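Local coordinates for protein aphrodisin (Mesocricetus auratus, PDB 1E5P) that acts as a secreted aphrodisiac pheromone of the female hamster, a lipocalin with odorant-binding character that reliably elicits copulatory behaviour in males, at residues E21-L29 with N98-M108; P28-I36 with M45-T53. One frame throughout, in Å; residues are numbered along the deposited sequence. Where two conformers were deposited one is given.

Contact 1 of 2, residues E21-L29 with N98-M108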
# COMPACT_ATOMS: atom_id res chain seq x y z
N GLU A 21 3.87 -13.90 -4.55
CA GLU A 21 3.98 -14.51 -3.24
C GLU A 21 4.17 -13.47 -2.14
O GLU A 21 3.83 -13.74 -1.00
CB GLU A 21 5.09 -15.56 -3.17
CG GLU A 21 6.49 -15.07 -3.35
CD GLU A 21 6.95 -14.69 -4.72
OE1 GLU A 21 6.28 -15.03 -5.73
OE2 GLU A 21 8.02 -14.02 -4.77
N LYS A 22 4.69 -12.29 -2.48
CA LYS A 22 4.89 -11.26 -1.46
C LYS A 22 3.59 -10.73 -0.85
O LYS A 22 3.58 -10.21 0.28
CB LYS A 22 5.63 -10.07 -2.09
CG LYS A 22 7.09 -10.32 -2.44
CD LYS A 22 7.96 -10.28 -1.18
CE LYS A 22 9.46 -10.41 -1.53
NZ LYS A 22 10.27 -10.30 -0.27
N ILE A 23 2.49 -10.83 -1.60
CA ILE A 23 1.23 -10.22 -1.18
C ILE A 23 0.11 -11.21 -0.93
O ILE A 23 -1.00 -10.82 -0.54
CB ILE A 23 0.79 -9.12 -2.16
CG1 ILE A 23 0.63 -9.64 -3.60
CG2 ILE A 23 1.81 -7.99 -2.17
CD1 ILE A 23 -0.23 -8.72 -4.47
N GLU A 24 0.40 -12.51 -1.18
CA GLU A 24 -0.63 -13.50 -0.82
C GLU A 24 -0.65 -13.69 0.69
O GLU A 24 0.19 -13.15 1.42
CB GLU A 24 -0.28 -14.82 -1.51
CG GLU A 24 -0.38 -14.60 -3.03
CD GLU A 24 -0.59 -15.91 -3.74
OE1 GLU A 24 0.17 -16.84 -3.41
OE2 GLU A 24 -1.50 -16.00 -4.60
N GLU A 25 -1.62 -14.46 1.18
CA GLU A 25 -1.65 -14.77 2.62
C GLU A 25 -0.28 -15.38 2.98
O GLU A 25 0.25 -16.21 2.26
CB GLU A 25 -2.74 -15.84 2.85
CG GLU A 25 -2.96 -16.28 4.27
CD GLU A 25 -3.94 -17.44 4.42
OE1 GLU A 25 -4.44 -17.93 3.40
OE2 GLU A 25 -4.19 -17.86 5.57
N GLY A 26 0.30 -14.90 4.07
CA GLY A 26 1.60 -15.35 4.53
C GLY A 26 2.75 -14.49 4.04
O GLY A 26 3.86 -14.56 4.55
N GLY A 27 2.46 -13.63 3.04
CA GLY A 27 3.50 -12.81 2.44
C GLY A 27 3.78 -11.59 3.29
O GLY A 27 2.89 -11.04 3.93
N PRO A 28 5.02 -11.12 3.26
CA PRO A 28 5.45 -10.03 4.11
C PRO A 28 4.92 -8.66 3.71
O PRO A 28 5.02 -7.75 4.54
CB PRO A 28 6.98 -10.02 3.94
CG PRO A 28 7.23 -10.64 2.59
CD PRO A 28 6.13 -11.66 2.43
N LEU A 29 4.42 -8.51 2.49
CA LEU A 29 3.94 -7.20 2.01
C LEU A 29 2.43 -7.13 1.91
O LEU A 29 1.90 -6.21 1.28
CB LEU A 29 4.61 -6.86 0.68
CG LEU A 29 6.16 -6.91 0.68
CD1 LEU A 29 6.68 -6.55 -0.69
CD2 LEU A 29 6.70 -5.97 1.76
N ASN A 98 9.64 -2.26 -3.30
CA ASN A 98 10.24 -2.85 -2.10
C ASN A 98 11.53 -3.58 -2.45
O ASN A 98 11.51 -4.32 -3.45
CB ASN A 98 9.24 -3.83 -1.45
CG ASN A 98 9.83 -4.62 -0.31
OD1 ASN A 98 10.31 -5.75 -0.54
ND2 ASN A 98 9.84 -4.09 0.91
N MSE A 99 12.62 -3.34 -1.75
CA MSE A 99 13.88 -4.07 -1.98
C MSE A 99 14.06 -4.84 -0.68
O MSE A 99 14.37 -4.28 0.37
CB MSE A 99 15.10 -3.21 -2.31
CG MSE A 99 16.47 -3.74 -1.99
SE MSE A 99 17.81 -2.57 -2.36
CE MSE A 99 17.41 -1.22 -1.26
N ASP A 100 13.87 -6.17 -0.74
CA ASP A 100 13.98 -6.94 0.51
C ASP A 100 15.41 -7.16 0.94
O ASP A 100 16.37 -6.76 0.25
CB ASP A 100 13.14 -8.19 0.38
CG ASP A 100 13.70 -9.28 -0.50
OD1 ASP A 100 14.90 -9.22 -0.81
OD2 ASP A 100 12.90 -10.21 -0.87
N ARG A 101 15.61 -7.84 2.07
CA ARG A 101 16.97 -8.00 2.60
C ARG A 101 17.85 -8.91 1.77
O ARG A 101 19.07 -8.93 2.01
CB ARG A 101 16.88 -8.50 4.04
CG ARG A 101 18.13 -8.34 4.88
CD ARG A 101 17.86 -7.45 6.09
NE ARG A 101 18.91 -7.58 7.08
CZ ARG A 101 19.15 -6.65 8.01
NH1 ARG A 101 18.42 -5.54 8.06
NH2 ARG A 101 20.13 -6.83 8.87
N ALA A 102 17.32 -9.66 0.83
CA ALA A 102 18.10 -10.49 -0.07
C ALA A 102 18.48 -9.71 -1.34
O ALA A 102 19.31 -10.15 -2.12
CB ALA A 102 17.31 -11.74 -0.48
N GLY A 103 17.88 -8.53 -1.52
CA GLY A 103 18.11 -7.72 -2.71
C GLY A 103 17.03 -7.88 -3.77
O GLY A 103 17.11 -7.31 -4.88
N GLN A 104 15.98 -8.65 -3.49
CA GLN A 104 14.93 -8.86 -4.48
C GLN A 104 14.03 -7.62 -4.57
O GLN A 104 13.63 -7.16 -3.49
CB GLN A 104 14.06 -10.05 -4.08
CG GLN A 104 12.93 -10.32 -5.08
CD GLN A 104 12.00 -11.43 -4.62
OE1 GLN A 104 11.25 -11.94 -5.46
NE2 GLN A 104 11.99 -11.85 -3.37
N GLU A 105 13.77 -7.12 -5.77
CA GLU A 105 12.89 -5.95 -5.92
C GLU A 105 11.47 -6.41 -6.24
O GLU A 105 11.26 -7.24 -7.13
CB GLU A 105 13.39 -5.06 -7.05
CG GLU A 105 12.75 -3.68 -7.06
CD GLU A 105 13.12 -2.88 -5.83
OE1 GLU A 105 14.31 -2.94 -5.36
N THR A 106 10.47 -5.78 -5.63
CA THR A 106 9.06 -6.07 -5.92
C THR A 106 8.36 -4.75 -6.24
O THR A 106 8.55 -3.81 -5.47
CB THR A 106 8.34 -6.74 -4.75
OG1 THR A 106 9.02 -7.98 -4.46
CG2 THR A 106 6.88 -7.06 -5.05
N ASN A 107 7.68 -4.66 -7.37
CA ASN A 107 6.93 -3.47 -7.79
C ASN A 107 5.46 -3.73 -7.44
O ASN A 107 4.95 -4.82 -7.74
CB ASN A 107 7.07 -3.28 -9.30
CG ASN A 107 8.53 -2.99 -9.62
OD1 ASN A 107 8.96 -1.88 -9.35
ND2 ASN A 107 9.23 -3.99 -10.12
N MSE A 108 4.83 -2.75 -6.79
CA MSE A 108 3.49 -2.96 -6.29
C MSE A 108 2.60 -1.71 -6.52
O MSE A 108 3.12 -0.61 -6.67
CB MSE A 108 3.48 -3.10 -4.74
CG MSE A 108 4.43 -4.01 -4.07
SE MSE A 108 4.58 -3.87 -2.27
CE MSE A 108 2.88 -3.90 -1.72
O HOH W 1 10.00 -14.16 -6.63
O HOH W 2 9.78 -8.07 1.19

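Contact 2 of 2, residues P28-I36 with M45-T53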
# COMPACT_ATOMS: atom_id res chain seq x y z
N PRO A 28 5.02 -11.12 3.26
CA PRO A 28 5.45 -10.03 4.11
C PRO A 28 4.92 -8.66 3.71
O PRO A 28 5.02 -7.75 4.54
CB PRO A 28 6.98 -10.02 3.94
CG PRO A 28 7.23 -10.64 2.59
CD PRO A 28 6.13 -11.66 2.43
N LEU A 29 4.42 -8.51 2.49
CA LEU A 29 3.94 -7.20 2.01
C LEU A 29 2.43 -7.13 1.91
O LEU A 29 1.90 -6.21 1.28
CB LEU A 29 4.61 -6.86 0.68
CG LEU A 29 6.16 -6.91 0.68
CD1 LEU A 29 6.68 -6.55 -0.69
CD2 LEU A 29 6.70 -5.97 1.76
N ARG A 30 1.74 -8.10 2.52
CA ARG A 30 0.28 -8.07 2.55
C ARG A 30 -0.12 -7.29 3.80
O ARG A 30 -0.12 -7.80 4.90
CB ARG A 30 -0.33 -9.47 2.54
CG ARG A 30 -1.86 -9.41 2.38
CD ARG A 30 -2.42 -10.83 2.38
NE ARG A 30 -3.87 -10.88 2.21
CZ ARG A 30 -4.44 -11.18 1.03
NH1 ARG A 30 -3.70 -11.42 -0.04
NH2 ARG A 30 -5.77 -11.25 0.95
N PHE A 31 -0.42 -6.01 3.61
CA PHE A 31 -0.69 -5.21 4.81
C PHE A 31 -2.05 -4.54 4.70
O PHE A 31 -2.57 -4.27 3.61
CB PHE A 31 0.46 -4.25 5.05
CG PHE A 31 0.37 -3.13 4.03
CD1 PHE A 31 0.80 -3.26 2.73
CD2 PHE A 31 -0.19 -1.93 4.45
CE1 PHE A 31 0.65 -2.19 1.84
CE2 PHE A 31 -0.32 -0.87 3.58
CZ PHE A 31 0.11 -1.01 2.27
N TYR A 32 -2.58 -4.34 5.90
CA TYR A 32 -3.93 -3.82 6.06
C TYR A 32 -3.86 -2.43 6.71
O TYR A 32 -3.64 -2.32 7.92
CB TYR A 32 -4.75 -4.79 6.91
CG TYR A 32 -4.74 -6.24 6.39
CD1 TYR A 32 -3.79 -7.16 6.76
CD2 TYR A 32 -5.72 -6.60 5.47
CE1 TYR A 32 -3.83 -8.46 6.25
CE2 TYR A 32 -5.77 -7.90 4.97
CZ TYR A 32 -4.82 -8.80 5.35
OH TYR A 32 -4.84 -10.09 4.85
N PHE A 33 -4.03 -1.40 5.86
CA PHE A 33 -3.99 -0.05 6.43
C PHE A 33 -5.01 0.16 7.54
O PHE A 33 -6.07 -0.45 7.57
CB PHE A 33 -4.36 0.99 5.35
CG PHE A 33 -3.30 1.55 4.48
CD1 PHE A 33 -2.36 2.45 4.95
CD2 PHE A 33 -3.27 1.23 3.13
CE1 PHE A 33 -1.40 2.98 4.12
CE2 PHE A 33 -2.31 1.76 2.28
CZ PHE A 33 -1.37 2.63 2.79
N ARG A 34 -4.67 1.10 8.44
CA ARG A 34 -5.62 1.61 9.42
C ARG A 34 -5.62 3.15 9.41
O ARG A 34 -6.71 3.72 9.54
CB ARG A 34 -5.33 1.13 10.85
CG ARG A 34 -5.59 -0.39 11.03
CD ARG A 34 -7.08 -0.65 11.03
NE ARG A 34 -7.50 -2.05 11.27
CZ ARG A 34 -7.65 -2.91 10.26
NH1 ARG A 34 -7.41 -2.55 9.00
NH2 ARG A 34 -8.07 -4.15 10.50
N HIS A 35 -4.47 3.80 9.21
CA HIS A 35 -4.51 5.28 9.32
C HIS A 35 -3.24 5.86 8.76
O HIS A 35 -2.22 5.17 8.71
CB HIS A 35 -4.54 5.62 10.83
CG HIS A 35 -5.21 6.94 11.11
ND1 HIS A 35 -6.57 7.04 11.32
CD2 HIS A 35 -4.73 8.19 11.20
CE1 HIS A 35 -6.90 8.30 11.54
NE2 HIS A 35 -5.80 9.03 11.46
N ILE A 36 -3.31 7.11 8.29
CA ILE A 36 -2.13 7.83 7.84
C ILE A 36 -2.18 9.20 8.57
O ILE A 36 -3.25 9.79 8.59
CB ILE A 36 -2.13 8.08 6.33
CG1 ILE A 36 -2.02 6.74 5.58
CG2 ILE A 36 -0.98 9.01 5.94
CD1 ILE A 36 -2.12 6.89 4.07
N MSE A 45 5.19 10.92 6.87
CA MSE A 45 3.84 10.31 6.74
C MSE A 45 3.87 9.06 7.62
O MSE A 45 4.57 8.12 7.23
CB MSE A 45 3.48 9.94 5.30
CG MSE A 45 2.37 8.97 5.01
SE MSE A 45 1.77 8.60 3.32
CE MSE A 45 3.18 9.18 2.38
N GLU A 46 3.23 9.13 8.78
CA GLU A 46 3.19 7.95 9.64
C GLU A 46 2.06 7.03 9.19
O GLU A 46 0.92 7.46 9.07
CB GLU A 46 2.94 8.31 11.09
CG GLU A 46 2.77 7.03 11.91
CD GLU A 46 2.44 7.39 13.35
OE1 GLU A 46 1.96 8.52 13.53
OE2 GLU A 46 2.70 6.52 14.19
N ILE A 47 2.40 5.75 8.98
CA ILE A 47 1.37 4.82 8.50
C ILE A 47 1.12 3.79 9.60
O ILE A 47 2.11 3.23 10.09
CB ILE A 47 1.83 4.11 7.20
CG1 ILE A 47 2.08 5.18 6.12
CG2 ILE A 47 0.79 3.12 6.73
CD1 ILE A 47 2.76 4.69 4.87
N THR A 48 -0.14 3.61 9.96
CA THR A 48 -0.49 2.60 10.98
C THR A 48 -1.23 1.49 10.21
O THR A 48 -2.09 1.82 9.42
CB THR A 48 -1.44 3.22 12.01
OG1 THR A 48 -0.74 4.31 12.65
CG2 THR A 48 -1.84 2.21 13.09
N PHE A 49 -0.81 0.26 10.46
CA PHE A 49 -1.38 -0.84 9.70
C PHE A 49 -1.21 -2.15 10.45
O PHE A 49 -0.45 -2.23 11.43
CB PHE A 49 -0.67 -0.93 8.33
CG PHE A 49 0.81 -1.20 8.42
CD1 PHE A 49 1.70 -0.17 8.65
CD2 PHE A 49 1.32 -2.49 8.30
CE1 PHE A 49 3.06 -0.39 8.76
CE2 PHE A 49 2.67 -2.73 8.40
CZ PHE A 49 3.56 -1.68 8.61
N TYR A 50 -1.94 -3.15 9.97
CA TYR A 50 -1.75 -4.49 10.52
C TYR A 50 -1.09 -5.40 9.47
O TYR A 50 -1.29 -5.24 8.27
CB TYR A 50 -3.11 -5.15 10.86
CG TYR A 50 -3.63 -4.82 12.24
CD1 TYR A 50 -3.20 -5.55 13.35
CD2 TYR A 50 -4.56 -3.79 12.42
CE1 TYR A 50 -3.67 -5.27 14.62
CE2 TYR A 50 -5.03 -3.51 13.69
CZ TYR A 50 -4.58 -4.24 14.78
OH TYR A 50 -5.03 -3.97 16.04
N VAL A 51 -0.28 -6.31 9.98
CA VAL A 51 0.21 -7.43 9.18
C VAL A 51 0.01 -8.69 10.05
O VAL A 51 -0.06 -8.58 11.27
CB VAL A 51 1.68 -7.37 8.77
CG1 VAL A 51 1.86 -6.36 7.66
CG2 VAL A 51 2.61 -7.14 9.96
N ILE A 52 -0.09 -9.86 9.40
CA ILE A 52 -0.15 -11.08 10.21
C ILE A 52 1.27 -11.64 10.30
O ILE A 52 1.90 -11.86 9.25
CB ILE A 52 -1.06 -12.14 9.55
CG1 ILE A 52 -2.47 -11.61 9.38
CG2 ILE A 52 -1.01 -13.42 10.38
CD1 ILE A 52 -3.18 -11.14 10.61
N THR A 53 1.75 -11.81 11.50
CA THR A 53 3.10 -12.35 11.74
C THR A 53 2.98 -13.45 12.79
O THR A 53 2.34 -13.25 13.82
CB THR A 53 4.03 -11.21 12.21
OG1 THR A 53 4.05 -10.19 11.16
CG2 THR A 53 5.42 -11.73 12.46
O HOH W 3 -0.49 -9.99 6.49

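Contact 1 of 2, residues E21-L29 with N98-M108
Asp-100 OD2 is gripped by two donors: Lys-22 NZ, 2.7 Å from OD2 in a salt bridge, uses the anti lone pair of that oxygen, and Gln-104 NE2 comes to OD2 at 3.1 Å on the syn side, somewhat out of the carboxylate plane. The other oxygen, OD1, accepts Ala-102 N and Gln-104 N from opposite faces of the plane. The first of these bonds makes an Asx turn, inside the type I turn from Asp-100 to Gly-103. Four donors fix the carboxylate's rotation. An asparagine in place of Asp-100 would probably leave the Lys-22 ammonium without its countercharge and weaken the tie between loop and hairpin.

Lys-22 CG passes Thr-106 OG1 at 3.6 Å, an oxygen hydrogen-bonded to Asn-19 OD1. Beyond CG the chain bends at chi2 (-77°) and runs extended, carrying CE to 3.4 Å from Gln-104 NE2 and NZ on to Asp-100. One water links Lys-22 NZ to Asn-98 OD1, and another joins Glu-21 OE2 to Gln-104 OE1. Deeper in, Leu-29 CD1 rests 3.7 Å from Asn-98 CG and 3.8 Å from SE of Met-108, a selenomethionine here. Asn-98 ND2 is hydrogen-bonded to Asn-80 OD1 and Glu-77 O.

The contact fastens the long loop after the first lipocalin barrel strand, 8-17, to the turn end of hairpin 91-99/105-113; Ile-23 also packs on Ile-15 of strand 8-17 and Leu-141 of strand 140-142.

Contact 2 of 2, residues P28-I36 with M45-T53
The edge of the Tyr-50 ring meets one face of the Arg-34 guanidinium, Tyr-50 CD2 lying 3.6 Å from Arg-34 NE, with the two planes 58° apart. Arg-34 NH2 forms a salt bridge with Asp-147, and NE donates to Pro-150 O. Tyr-32, His-35 and Thr-48 lie on the same face of the sheet as Tyr-50.

On the other face, Phe-33 CE1 meets Ile-47 CG2 at 3.4 Å, and Ile-36 CG2 is pressed against CG of Met-45, a selenomethionine, at 3.5 Å, tighter than usual for two carbons. Phe-31 was deposited in two conformers. In one, CG sits between the backbone N and the carbonyl carbon (chi1 74°), which directs the ring edge at the face of Phe-49 in an offset edge-to-face pair, centroids 5.8 Å apart and planes at 83°; CE2 then stands over the centre of the Phe-33 ring.

Tyr-32 and Tyr-50 form an antiparallel hydrogen-bonded pair. At Thr-48 the register shifts by one: its O accepts both Arg-34 N (2.9 Å) and His-35 N (3.1 Å) from the same face of its plane, a classic beta bulge.

This hairpin of strands 32-39 and 44-53 belongs to the antiparallel lipocalin barrel, flanked by strand 8-17 beside the first strand and strand 56-66 beside the second; Phe-33 also touches Val-110 of strand 105-113.

Contacts 1 and 2 lie with their centres about 14 Å apart and share Pro-28 and Leu-29, where the loop of 21-29 passes into the segment carrying strand 32-39. From there the chain of contact 2 runs on before the second half of contact 1 is reached. A probable hydrogen bond between Ile-23 O and Arg-30 NH1, 2.8 Å, connects them directly, and Arg-30 CD packs near Glu-24 O at 3.6 Å. The two meet one curled antiparallel sheet, in which strand 8-17 separates the 32-53 hairpin of contact 2 from the 91-113 hairpin. In lipocalins such a barrel encloses the ligand cavity, consistent with the odorant-binding assignment.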